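Local coordinates for putative transcriptional regulator TRANSCRIPTION REGULATOR protein (Rhizobium meliloti, PDB 5NLA), which acts as an AraC-like transcriptional activator that binds c-di-GMP by a PilZ-like mechanism to regulate extracellular polysaccharide production, at residues 77-80 and 81-85; 221-224 and 225-229; 271-274 and 275-279. All blocks are in the same frame, centred on the assembly; numbering follows the deposited sequence.

Overall arrangement
The three contacts are local, each made within one continuous piece of chain, yet they differ with their place in the fold. Contact 1 is a surface turn in the loop between strands 72-74 and 88-94, held by two weak bonds. Contact 2 lies in the first half of helix 220-234 and is partly buried, with regular backbone bonds and an aliphatic pair on its inner side. Contact 3, also partly buried, ends helix 270-275 in the helix-turn-helix region, where regular helical bonding gives way to a Schellman cap. No secondary-structure element is shared. Contacts 1 and 2 lie on opposite sides of the chain's centre, and the centres of contacts 2 and 3 are about 33 Å apart.

Contact 1 (77-80 and 81-85); sequences DGVS and EEDGF
From S80 to D83 the chain folds round a single turn, with helical backbone angles at 81-83 but without regular helical bonding; D83 N gives a weak hydrogen bond to S80 O at 3.4 Å. The side chain of D83 answers in the reverse direction. Its CG stands beside its own backbone N (chi1 -61°), which swings the carboxylate back over the start of the turn, and OD2 accepts a weak bond from S80 N at 3.3 Å. The bend of that bond, 137° at the hydrogen, fits its weakness. The same carboxylate oxygen is brushed by a methyl of V79, whose CG1 comes within 3.7 Å of D83 OD2. On another flank of the turn, S80 OG lies 3.7 Å from E82 CB, a van der Waals touch. E81 directs its polar end elsewhere, making a salt bridge to R61, while further along F85 enters the aromatic surroundings of F60 and W63. S80 and D83 are thus linked twice, S80 N giving to the carboxylate and S80 O accepting from D83 N. Two bent, long bonds at the protein surface imply a modestly held turn, with firmer attachment supplied by E81 and F85.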
ATOM      1  N   ASP A  77      -8.050 -10.548  21.813  1.00 66.13           N
ATOM      2  CA  ASP A  77      -9.006 -11.152  22.710  1.00 71.92           C
ATOM      3  C   ASP A  77      -8.581 -10.890  24.138  1.00 73.52           C
ATOM      4  O   ASP A  77      -7.425 -11.132  24.486  1.00 77.63           O
ATOM      5  CB  ASP A  77      -9.156 -12.657  22.452  1.00 77.36           C
ATOM      6  CG  ASP A  77     -10.465 -12.990  21.746  1.00 82.10           C
ATOM      7  OD1 ASP A  77     -10.644 -12.539  20.575  1.00 81.63           O
ATOM      8  OD2 ASP A  77     -11.317 -13.669  22.388  1.00 82.88           O
ATOM      9  N   GLY A  78      -9.513 -10.366  24.941  1.00 73.12           N
ATOM     10  CA  GLY A  78      -9.248  -9.997  26.336  1.00 72.09           C
ATOM     11  C   GLY A  78      -9.208  -8.502  26.584  1.00 69.45           C
ATOM     12  O   GLY A  78      -9.641  -8.044  27.619  1.00 73.89           O
ATOM     13  N   VAL A  79      -8.702  -7.738  25.629  1.00 65.73           N
ATOM     14  CA  VAL A  79      -8.449  -6.314  25.809  1.00 63.67           C
ATOM     15  C   VAL A  79      -9.734  -5.519  25.662  1.00 65.51           C
ATOM     16  O   VAL A  79     -10.412  -5.582  24.634  1.00 65.05           O
ATOM     17  CB  VAL A  79      -7.428  -5.816  24.768  1.00 60.46           C
ATOM     18  CG1 VAL A  79      -7.192  -4.309  24.892  1.00 59.15           C
ATOM     19  CG2 VAL A  79      -6.139  -6.630  24.881  1.00 59.64           C
ATOM     20  N   SER A  80     -10.047  -4.750  26.690  1.00 71.12           N
ATOM     21  CA  SER A  80     -11.254  -3.933  26.731  1.00 73.75           C
ATOM     22  C   SER A  80     -10.980  -2.609  26.022  1.00 73.71           C
ATOM     23  O   SER A  80      -9.832  -2.168  25.954  1.00 72.87           O
ATOM     24  CB  SER A  80     -11.642  -3.704  28.190  1.00 77.43           C
ATOM     25  OG  SER A  80     -12.953  -3.190  28.317  1.00 84.63           O
ATOM     26  N   GLU A  81     -12.021  -1.987  25.472  1.00 77.36           N
ATOM     27  CA  GLU A  81     -11.885  -0.661  24.848  1.00 79.13           C
ATOM     28  C   GLU A  81     -11.708   0.443  25.894  1.00 79.81           C
ATOM     29  O   GLU A  81     -11.260   1.532  25.560  1.00 77.53           O
ATOM     30  CB  GLU A  81     -13.082  -0.334  23.959  1.00 83.27           C
ATOM     31  CG  GLU A  81     -13.202  -1.200  22.713  1.00 86.41           C
ATOM     32  CD  GLU A  81     -14.347  -0.784  21.774  1.00 91.66           C
ATOM     33  OE1 GLU A  81     -14.866   0.351  21.885  1.00 94.60           O
ATOM     34  OE2 GLU A  81     -14.722  -1.600  20.897  1.00 93.18           O
ATOM     35  N   GLU A  82     -12.110   0.158  27.136  1.00 84.00           N
ATOM     36  CA  GLU A  82     -11.805   0.973  28.332  1.00 88.27           C
ATOM     37  C   GLU A  82     -10.317   1.323  28.440  1.00 84.67           C
ATOM     38  O   GLU A  82      -9.952   2.475  28.638  1.00 83.30           O
ATOM     39  CB  GLU A  82     -12.217   0.209  29.606  1.00 93.59           C
ATOM     40  CG  GLU A  82     -12.286   1.064  30.874  1.00102.60           C
ATOM     41  CD  GLU A  82     -11.754   0.385  32.144  1.00106.91           C
ATOM     42  OE1 GLU A  82     -11.540  -0.851  32.170  1.00110.73           O
ATOM     43  OE2 GLU A  82     -11.543   1.107  33.141  1.00104.77           O
ATOM     44  N   ASP A  83      -9.472   0.312  28.278  1.00 82.43           N
ATOM     45  CA  ASP A  83      -8.016   0.451  28.396  1.00 82.72           C
ATOM     46  C   ASP A  83      -7.432   1.616  27.578  1.00 80.09           C
ATOM     47  O   ASP A  83      -6.434   2.197  27.966  1.00 84.02           O
ATOM     48  CB  ASP A  83      -7.300  -0.869  27.985  1.00 82.09           C
ATOM     49  CG  ASP A  83      -7.681  -2.077  28.871  1.00 83.38           C
ATOM     50  OD1 ASP A  83      -8.005  -1.886  30.071  1.00 87.15           O
ATOM     51  OD2 ASP A  83      -7.643  -3.224  28.362  1.00 79.62           O
ATOM     52  N   GLY A  84      -8.044   1.944  26.449  1.00 76.50           N
ATOM     53  CA  GLY A  84      -7.496   2.933  25.539  1.00 73.88           C
ATOM     54  C   GLY A  84      -6.726   2.254  24.426  1.00 70.78           C
ATOM     55  O   GLY A  84      -6.552   1.031  24.419  1.00 71.08           O
ATOM     56  N   PHE A  85      -6.269   3.054  23.472  1.00 67.31           N
ATOM     57  CA  PHE A  85      -5.598   2.538  22.300  1.00 63.71           C
ATOM     58  C   PHE A  85      -4.722   3.640  21.681  1.00 65.46           C
ATOM     59  O   PHE A  85      -5.074   4.215  20.643  1.00 65.13           O
ATOM     60  CB  PHE A  85      -6.635   2.018  21.310  1.00 60.40           C
ATOM     61  CG  PHE A  85      -6.055   1.184  20.212  1.00 57.16           C
ATOM     62  CD1 PHE A  85      -5.881  -0.180  20.390  1.00 54.81           C
ATOM     63  CD2 PHE A  85      -5.712   1.756  18.983  1.00 56.99           C
ATOM     64  CE1 PHE A  85      -5.346  -0.963  19.382  1.00 54.74           C
ATOM     65  CE2 PHE A  85      -5.175   0.974  17.959  1.00 56.39           C
ATOM     66  CZ  PHE A  85      -4.981  -0.386  18.161  1.00 54.73           C
TER

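Contact 2 (221-224 and 225-229); sequences PRIV and RTIRD
I223 and I227, one turn apart on helix 220-234, illustrate how a partly buried alpha-helix divides its work between an apolar face and a charged one. The backbone is regular: the i to i+4 bonds from R225 N to P221 O, T226 N to R222 O, I227 N to I223 O and R228 N to V224 O follow in sequence. The third, at 3.0 Å, is the straightest, 169° at the hydrogen. The two isoleucines lie side by side and point the same way, I223 CG2 meeting I227 CD1 at 3.8 Å. In I223 that methyl is anti to the backbone N (chi1 -68° places CG1 beside it), which carries CG2 along the helix toward the next turn. Both rest on Y204 of helix 196-211, whereas V224 packs against L177. On the polar side, R225 CG sits 3.3 Å above the guanidinium plane of R228, toward its rim. At the edge of that flat group, D229 OD1 receives R228 NE at 3.2 Å in a salt bridge only 8° out of plane, with NH2 adding a weak bond. This pairing probably offsets part of the positive charge that R225 and R228 bring together, while the isoleucines pack the helix against helix 196-211 through apolar contact.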
ATOM      1  N   PRO A 221      11.990  13.418  -6.915  1.00107.12           N
ATOM      2  CA  PRO A 221      11.883  12.392  -7.956  1.00105.72           C
ATOM      3  C   PRO A 221      13.011  11.358  -7.949  1.00106.01           C
ATOM      4  O   PRO A 221      12.741  10.188  -8.245  1.00102.39           O
ATOM      5  CB  PRO A 221      11.874  13.200  -9.259  1.00107.95           C
ATOM      6  CG  PRO A 221      12.512  14.487  -8.903  1.00112.19           C
ATOM      7  CD  PRO A 221      12.079  14.764  -7.501  1.00110.53           C
ATOM      8  N   ARG A 222      14.236  11.766  -7.589  1.00109.50           N
ATOM      9  CA  ARG A 222      15.353  10.810  -7.484  1.00111.17           C
ATOM     10  C   ARG A 222      15.234   9.908  -6.256  1.00106.64           C
ATOM     11  O   ARG A 222      15.585   8.734  -6.334  1.00106.26           O
ATOM     12  CB  ARG A 222      16.745  11.477  -7.591  1.00118.76           C
ATOM     13  CG  ARG A 222      17.484  11.897  -6.307  1.00121.70           C
ATOM     14  CD  ARG A 222      18.990  11.606  -6.405  1.00125.87           C
ATOM     15  NE  ARG A 222      19.822  12.511  -5.606  1.00128.28           N
ATOM     16  CZ  ARG A 222      20.220  13.733  -5.981  1.00133.95           C
ATOM     17  NH1 ARG A 222      19.865  14.256  -7.159  1.00135.32           N
ATOM     18  NH2 ARG A 222      20.986  14.450  -5.161  1.00136.86           N
ATOM     19  N   ILE A 223      14.721  10.442  -5.143  1.00102.94           N
ATOM     20  CA  ILE A 223      14.448   9.625  -3.955  1.00 97.03           C
ATOM     21  C   ILE A 223      13.478   8.517  -4.340  1.00 91.72           C
ATOM     22  O   ILE A 223      13.736   7.341  -4.065  1.00 88.25           O
ATOM     23  CB  ILE A 223      13.888  10.450  -2.762  1.00 96.72           C
ATOM     24  CG1 ILE A 223      14.954  11.400  -2.211  1.00101.12           C
ATOM     25  CG2 ILE A 223      13.421   9.539  -1.627  1.00 93.68           C
ATOM     26  CD1 ILE A 223      14.419  12.460  -1.268  1.00101.79           C
ATOM     27  N   VAL A 224      12.387   8.899  -5.002  1.00 90.46           N
ATOM     28  CA  VAL A 224      11.365   7.937  -5.430  1.00 88.66           C
ATOM     29  C   VAL A 224      11.983   6.849  -6.303  1.00 89.03           C
ATOM     30  O   VAL A 224      11.661   5.671  -6.158  1.00 88.06           O
ATOM     31  CB  VAL A 224      10.199   8.611  -6.201  1.00 89.13           C
ATOM     32  CG1 VAL A 224       9.177   7.566  -6.662  1.00 85.88           C
ATOM     33  CG2 VAL A 224       9.527   9.683  -5.343  1.00 89.22           C
ATOM     34  N   ARG A 225      12.883   7.252  -7.191  1.00 93.09           N
ATOM     35  CA  ARG A 225      13.526   6.317  -8.106  1.00 95.38           C
ATOM     36  C   ARG A 225      14.441   5.295  -7.403  1.00 93.42           C
ATOM     37  O   ARG A 225      14.391   4.112  -7.746  1.00 92.76           O
ATOM     38  CB  ARG A 225      14.281   7.062  -9.224  1.00100.63           C
ATOM     39  CG  ARG A 225      14.130   6.386 -10.574  1.00103.81           C
ATOM     40  CD  ARG A 225      14.622   7.232 -11.742  1.00109.75           C
ATOM     41  NE  ARG A 225      14.026   6.743 -12.990  1.00110.52           N
ATOM     42  CZ  ARG A 225      14.601   6.747 -14.195  1.00116.67           C
ATOM     43  NH1 ARG A 225      15.828   7.233 -14.396  1.00120.01           N
ATOM     44  NH2 ARG A 225      13.923   6.252 -15.233  1.00119.69           N
ATOM     45  N   THR A 226      15.241   5.717  -6.418  1.00 92.10           N
ATOM     46  CA  THR A 226      16.154   4.756  -5.753  1.00 92.37           C
ATOM     47  C   THR A 226      15.343   3.840  -4.825  1.00 89.19           C
ATOM     48  O   THR A 226      15.679   2.666  -4.680  1.00 89.52           O
ATOM     49  CB  THR A 226      17.421   5.354  -5.026  1.00 94.36           C
ATOM     50  OG1 THR A 226      17.373   5.123  -3.611  1.00 92.52           O
ATOM     51  CG2 THR A 226      17.642   6.830  -5.293  1.00 96.85           C
ATOM     52  N   ILE A 227      14.275   4.368  -4.222  1.00 86.51           N
ATOM     53  CA  ILE A 227      13.341   3.533  -3.460  1.00 83.13           C
ATOM     54  C   ILE A 227      12.667   2.498  -4.366  1.00 80.23           C
ATOM     55  O   ILE A 227      12.539   1.342  -3.984  1.00 78.58           O
ATOM     56  CB  ILE A 227      12.300   4.376  -2.675  1.00 83.52           C
ATOM     57  CG1 ILE A 227      13.015   5.147  -1.555  1.00 85.31           C
ATOM     58  CG2 ILE A 227      11.194   3.497  -2.073  1.00 80.53           C
ATOM     59  CD1 ILE A 227      12.139   6.109  -0.773  1.00 84.79           C
ATOM     60  N   ARG A 228      12.256   2.896  -5.564  1.00 81.11           N
ATOM     61  CA  ARG A 228      11.729   1.927  -6.537  1.00 81.10           C
ATOM     62  C   ARG A 228      12.764   0.826  -6.816  1.00 81.80           C
ATOM     63  O   ARG A 228      12.462  -0.362  -6.691  1.00 81.33           O
ATOM     64  CB  ARG A 228      11.317   2.620  -7.843  1.00 82.82           C
ATOM     65  CG  ARG A 228      10.705   1.694  -8.885  1.00 83.36           C
ATOM     66  CD  ARG A 228      10.613   2.360 -10.241  1.00 87.01           C
ATOM     67  NE  ARG A 228      11.925   2.589 -10.850  1.00 91.78           N
ATOM     68  CZ  ARG A 228      12.167   3.441 -11.852  1.00 96.04           C
ATOM     69  NH1 ARG A 228      11.194   4.185 -12.382  1.00 96.75           N
ATOM     70  NH2 ARG A 228      13.402   3.561 -12.331  1.00 99.63           N
ATOM     71  N   ASP A 229      13.977   1.233  -7.179  1.00 82.86           N
ATOM     72  CA  ASP A 229      15.036   0.289  -7.532  1.00 84.73           C
ATOM     73  C   ASP A 229      15.393  -0.630  -6.353  1.00 82.63           C
ATOM     74  O   ASP A 229      15.409  -1.857  -6.503  1.00 82.81           O
ATOM     75  CB  ASP A 229      16.276   1.024  -8.082  1.00 88.79           C
ATOM     76  CG  ASP A 229      16.028   1.652  -9.466  1.00 91.94           C
ATOM     77  OD1 ASP A 229      14.873   1.615  -9.966  1.00 89.76           O
ATOM     78  OD2 ASP A 229      16.989   2.183 -10.062  1.00 95.62           O
TER

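Contact 3 (271-274 and 275-279); sequences ETIC and RELGI
T272 meets R275 and E276 obliquely, the three polar ends drawing into a triangle on one side of this helix end. The R275 chain, bent at chi3 (52°), folds its guanidinium back so that T272 CA lies 3.6 Å above one face, toward the rim. From the next residue comes E276, whose OE2 is 2.6 Å from T272 OG1; OG1, turned anti to its own N (chi1 178°), is hydrogen-bonded to Y258 OH, which reaches OE2 weakly as well. R275 NH2 and E276 OE2 form only a long salt bridge. On another flank the contact is aliphatic: I273 and L277 run side by side in the same direction, with I273 CG2 3.7 Å from L277 CD1. The backbone closes the helix beneath them. C274 O takes I279 N at 3.0 Å and, from the opposite face of its plane, L277 N at 3.3 Å, while G278 N bonds to R275 O. With G278 at positive phi as the C-prime residue, this is a Schellman motif, and it turns the chain out of helix 270-275 toward helix 281-288. As in other AraC-family helix-turn-helix units, the latter probably serves as the recognition helix. I273 is wedged among L284 of that helix, Y258 and I259 of helix 251-261, and V294 and I298 of helix 294-306, while C274 rests on L284 and L277 on A255.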
ATOM      1  N   GLU A 271     -15.170   0.114 -22.356  1.00111.66           N
ATOM      2  CA  GLU A 271     -16.011  -1.066 -22.595  1.00112.88           C
ATOM      3  C   GLU A 271     -15.197  -2.359 -22.567  1.00109.82           C
ATOM      4  O   GLU A 271     -15.608  -3.358 -21.963  1.00106.44           O
ATOM      5  CB  GLU A 271     -16.747  -0.960 -23.944  1.00117.50           C
ATOM      6  CG  GLU A 271     -17.740   0.197 -24.057  1.00120.13           C
ATOM      7  CD  GLU A 271     -17.169   1.428 -24.754  1.00122.08           C
ATOM      8  OE1 GLU A 271     -16.465   2.224 -24.086  1.00118.38           O
ATOM      9  OE2 GLU A 271     -17.435   1.603 -25.969  1.00126.61           O
ATOM     10  N   THR A 272     -14.054  -2.337 -23.241  1.00110.35           N
ATOM     11  CA  THR A 272     -13.158  -3.485 -23.238  1.00111.79           C
ATOM     12  C   THR A 272     -12.650  -3.817 -21.845  1.00108.34           C
ATOM     13  O   THR A 272     -12.595  -4.989 -21.489  1.00106.95           O
ATOM     14  CB  THR A 272     -11.963  -3.336 -24.203  1.00115.52           C
ATOM     15  OG1 THR A 272     -11.131  -4.492 -24.094  1.00120.41           O
ATOM     16  CG2 THR A 272     -11.117  -2.126 -23.899  1.00113.94           C
ATOM     17  N   ILE A 273     -12.307  -2.789 -21.059  1.00106.99           N
ATOM     18  CA  ILE A 273     -11.815  -2.977 -19.686  1.00100.82           C
ATOM     19  C   ILE A 273     -12.898  -3.665 -18.868  1.00102.35           C
ATOM     20  O   ILE A 273     -12.632  -4.664 -18.207  1.00102.28           O
ATOM     21  CB  ILE A 273     -11.428  -1.643 -18.997  1.00 97.17           C
ATOM     22  CG1 ILE A 273     -10.228  -0.996 -19.687  1.00 95.80           C
ATOM     23  CG2 ILE A 273     -11.097  -1.858 -17.511  1.00 94.30           C
ATOM     24  CD1 ILE A 273     -10.022   0.460 -19.320  1.00 94.57           C
ATOM     25  N   CYS A 274     -14.107  -3.109 -18.923  1.00106.25           N
ATOM     26  CA  CYS A 274     -15.270  -3.625 -18.187  1.00110.46           C
ATOM     27  C   CYS A 274     -15.586  -5.070 -18.504  1.00112.42           C
ATOM     28  O   CYS A 274     -15.766  -5.899 -17.601  1.00107.43           O
ATOM     29  CB  CYS A 274     -16.498  -2.780 -18.515  1.00115.05           C
ATOM     30  SG  CYS A 274     -16.377  -1.152 -17.779  1.00119.00           S
ATOM     31  N   ARG A 275     -15.670  -5.347 -19.801  1.00118.19           N
ATOM     32  CA  ARG A 275     -15.859  -6.701 -20.302  1.00121.80           C
ATOM     33  C   ARG A 275     -14.769  -7.609 -19.720  1.00120.22           C
ATOM     34  O   ARG A 275     -15.071  -8.613 -19.075  1.00120.88           O
ATOM     35  CB  ARG A 275     -15.826  -6.699 -21.833  1.00124.00           C
ATOM     36  CG  ARG A 275     -16.284  -7.995 -22.475  1.00127.41           C
ATOM     37  CD  ARG A 275     -16.313  -7.897 -23.999  1.00132.23           C
ATOM     38  NE  ARG A 275     -15.029  -7.415 -24.527  1.00130.66           N
ATOM     39  CZ  ARG A 275     -14.843  -6.400 -25.379  1.00130.51           C
ATOM     40  NH1 ARG A 275     -15.861  -5.711 -25.903  1.00132.70           N
ATOM     41  NH2 ARG A 275     -13.599  -6.080 -25.734  1.00128.96           N
ATOM     42  N   GLU A 276     -13.514  -7.187 -19.865  1.00118.14           N
ATOM     43  CA  GLU A 276     -12.354  -7.993 -19.466  1.00117.13           C
ATOM     44  C   GLU A 276     -11.984  -7.939 -17.959  1.00112.59           C
ATOM     45  O   GLU A 276     -10.900  -8.378 -17.578  1.00113.09           O
ATOM     46  CB  GLU A 276     -11.159  -7.637 -20.371  1.00119.32           C
ATOM     47  CG  GLU A 276     -11.500  -7.824 -21.855  1.00125.54           C
ATOM     48  CD  GLU A 276     -10.322  -7.721 -22.818  1.00128.27           C
ATOM     49  OE1 GLU A 276      -9.270  -8.354 -22.591  1.00131.33           O
ATOM     50  OE2 GLU A 276     -10.458  -7.030 -23.847  1.00130.23           O
ATOM     51  N   LEU A 277     -12.867  -7.377 -17.126  1.00108.40           N
ATOM     52  CA  LEU A 277     -12.862  -7.565 -15.667  1.00103.89           C
ATOM     53  C   LEU A 277     -14.087  -8.348 -15.160  1.00104.14           C
ATOM     54  O   LEU A 277     -14.123  -8.747 -13.998  1.00 98.21           O
ATOM     55  CB  LEU A 277     -12.842  -6.209 -14.953  1.00102.25           C
ATOM     56  CG  LEU A 277     -11.598  -5.323 -15.106  1.00103.53           C
ATOM     57  CD1 LEU A 277     -11.854  -3.951 -14.501  1.00102.55           C
ATOM     58  CD2 LEU A 277     -10.365  -5.952 -14.474  1.00101.96           C
ATOM     59  N   GLY A 278     -15.091  -8.552 -16.016  1.00107.74           N
ATOM     60  CA  GLY A 278     -16.359  -9.154 -15.602  1.00107.48           C
ATOM     61  C   GLY A 278     -17.165  -8.197 -14.751  1.00104.05           C
ATOM     62  O   GLY A 278     -17.689  -8.576 -13.701  1.00102.88           O
ATOM     63  N   ILE A 279     -17.266  -6.951 -15.213  1.00103.78           N
ATOM     64  CA  ILE A 279     -17.848  -5.879 -14.407  1.00101.62           C
ATOM     65  C   ILE A 279     -18.550  -4.820 -15.275  1.00 99.40           C
ATOM     66  O   ILE A 279     -18.239  -4.665 -16.454  1.00 99.14           O
ATOM     67  CB  ILE A 279     -16.767  -5.280 -13.455  1.00101.62           C
ATOM     68  CG1 ILE A 279     -17.397  -4.714 -12.188  1.00106.40           C
ATOM     69  CG2 ILE A 279     -15.885  -4.238 -14.144  1.00 99.73           C
ATOM     70  CD1 ILE A 279     -18.171  -5.714 -11.343  1.00111.66           C
TER